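Local coordinates for protein putative hydrolase (Burkholderia cenocepacia, PDB 4X00) that is a putative aryl esterase of the alpha/beta hydrolase fold that probably hydrolyses ester bonds, at residues A[18-23]-A[68-73]. Residues are numbered along the deposited sequence; the frame is centred on the assembly and turned at random.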
loop_
_atom_site.group_PDB
_atom_site.type_symbol
_atom_site.label_atom_id
_atom_site.label_comp_id
_atom_site.label_asym_id
_atom_site.label_seq_id
_atom_site.Cartn_x
_atom_site.Cartn_y
_atom_site.Cartn_z
ATOM N N ALA A 18 -17.661 -2.595 3.165
ATOM C CA ALA A 18 -17.016 -3.900 3.002
ATOM C C ALA A 18 -17.923 -5.038 3.489
ATOM O O ALA A 18 -18.917 -4.799 4.179
ATOM C CB ALA A 18 -15.677 -3.914 3.759
ATOM N N PRO A 19 -17.583 -6.292 3.158
ATOM C CA PRO A 19 -18.525 -7.375 3.519
ATOM C C PRO A 19 -18.733 -7.596 5.027
ATOM O O PRO A 19 -19.747 -8.188 5.412
ATOM C CB PRO A 19 -17.895 -8.613 2.875
ATOM C CG PRO A 19 -16.998 -8.080 1.807
ATOM C CD PRO A 19 -16.516 -6.745 2.247
ATOM N N ASP A 20 -17.807 -7.130 5.862
ATOM C CA ASP A 20 -17.986 -7.258 7.302
ATOM C C ASP A 20 -18.613 -6.001 7.903
ATOM O O ASP A 20 -18.715 -5.873 9.130
ATOM C CB ASP A 20 -16.660 -7.634 8.020
ATOM C CG ASP A 20 -15.606 -6.551 7.972
ATOM O OD1 ASP A 20 -15.696 -5.682 7.090
ATOM O OD2 ASP A 20 -14.678 -6.579 8.826
ATOM N N GLY A 21 -19.046 -5.082 7.039
ATOM C CA GLY A 21 -19.778 -3.906 7.481
ATOM C C GLY A 21 -18.908 -2.678 7.695
ATOM O O GLY A 21 -19.449 -1.610 7.974
ATOM N N VAL A 22 -17.580 -2.806 7.588
ATOM C CA VAL A 22 -16.688 -1.662 7.768
ATOM C C VAL A 22 -16.861 -0.715 6.576
ATOM O O VAL A 22 -16.893 -1.161 5.432
ATOM C CB VAL A 22 -15.227 -2.140 7.905
ATOM C CG1 VAL A 22 -14.231 -0.994 7.810
ATOM C CG2 VAL A 22 -15.070 -2.839 9.246
ATOM N N VAL A 23 -17.003 0.574 6.841
ATOM C CA VAL A 23 -17.179 1.562 5.775
ATOM C C VAL A 23 -15.834 2.189 5.395
ATOM O O VAL A 23 -15.117 2.694 6.258
ATOM C CB VAL A 23 -18.185 2.669 6.207
ATOM C CG1 VAL A 23 -18.245 3.751 5.161
ATOM C CG2 VAL A 23 -19.567 2.073 6.390
ATOM N N ASP A 68 -8.842 4.829 2.112
ATOM C CA ASP A 68 -8.176 4.619 3.385
ATOM C C ASP A 68 -8.382 3.165 3.806
ATOM O O ASP A 68 -9.514 2.642 3.805
ATOM C CB ASP A 68 -8.727 5.544 4.475
ATOM C CG ASP A 68 -8.491 7.016 4.188
ATOM O OD1 ASP A 68 -7.616 7.363 3.359
ATOM O OD2 ASP A 68 -9.212 7.844 4.780
ATOM N N LEU A 69 -7.295 2.480 4.140
ATOM C CA LEU A 69 -7.393 1.118 4.708
ATOM C C LEU A 69 -8.232 1.099 5.979
ATOM O O LEU A 69 -8.313 2.107 6.713
ATOM C CB LEU A 69 -6.003 0.572 5.059
ATOM C CG LEU A 69 -5.031 0.339 3.894
ATOM C CD1 LEU A 69 -3.675 -0.071 4.484
ATOM C CD2 LEU A 69 -5.593 -0.718 2.954
ATOM N N ARG A 70 -8.846 -0.046 6.258
ATOM C CA ARG A 70 -9.475 -0.204 7.563
ATOM C C ARG A 70 -8.471 0.177 8.652
ATOM O O ARG A 70 -7.258 -0.082 8.560
ATOM C CB ARG A 70 -9.988 -1.639 7.775
ATOM C CG ARG A 70 -8.922 -2.739 7.801
ATOM C CD ARG A 70 -9.557 -4.117 8.181
ATOM N NE ARG A 70 -10.730 -4.336 7.330
ATOM C CZ ARG A 70 -11.899 -4.794 7.758
ATOM N NH1 ARG A 70 -12.916 -4.826 6.928
ATOM N NH2 ARG A 70 -12.043 -5.234 9.019
ATOM N N GLY A 71 -8.982 0.820 9.701
ATOM C CA GLY A 71 -8.114 1.255 10.792
ATOM C C GLY A 71 -7.341 2.531 10.552
ATOM O O GLY A 71 -6.610 2.953 11.446
ATOM N N HIS A 72 -7.481 3.123 9.367
ATOM C CA HIS A 72 -6.707 4.286 8.944
ATOM C C HIS A 72 -7.573 5.436 8.470
ATOM O O HIS A 72 -8.720 5.235 8.055
ATOM C CB HIS A 72 -5.775 3.884 7.786
ATOM C CG HIS A 72 -4.651 2.958 8.170
ATOM N ND1 HIS A 72 -4.809 1.594 8.336
ATOM C CD2 HIS A 72 -3.327 3.212 8.340
ATOM C CE1 HIS A 72 -3.627 1.056 8.615
ATOM N NE2 HIS A 72 -2.712 2.019 8.629
ATOM N N GLY A 73 -7.012 6.648 8.514
ATOM C CA GLY A 73 -7.640 7.797 7.882
ATOM C C GLY A 73 -9.059 8.026 8.365
ATOM O O GLY A 73 -9.304 8.095 9.589
#
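D20 OD2 accepts a hydrogen bond from R70 NH2 at 3.0 Å and also forms a salt bridge with R89. Beside it, R70 NH1 donates to D20 OD1 at 2.9 Å, with an N-H...O angle of 157°. The arginine thus grips the carboxylate end-on, one nitrogen to each oxygen. Both oxygens lie near the guanidinium plane and are met on their syn sides. The two flat groups are still twisted 33° apart. The R70 chain is bent at chi3 (50°) on its way to D20. V22 lies over one face of the guanidinium, with CG1 4.1 Å from R70 NH1. A18 CB comes to the edge, 4.3 Å from R70 NH1. R70 NE pairs with D93 of helix 87-100, and R70 NH2 also bonds S83 O. These partners fix the rotation of the buried guanidinium, and the paired acids probably favour its charged form. At the other end of R70, its carbonyl O accepts a hydrogen bond from H72 ND1 at 3.0 Å, within the type II turn from L69 to H72. The type I turn A18 to G21 presents D20. The salt bridge ties the beta hairpin of strands 12-17 and 23-30 to the loop after strand 63-67, at the antiparallel margin of an alpha/beta hydrolase sheet.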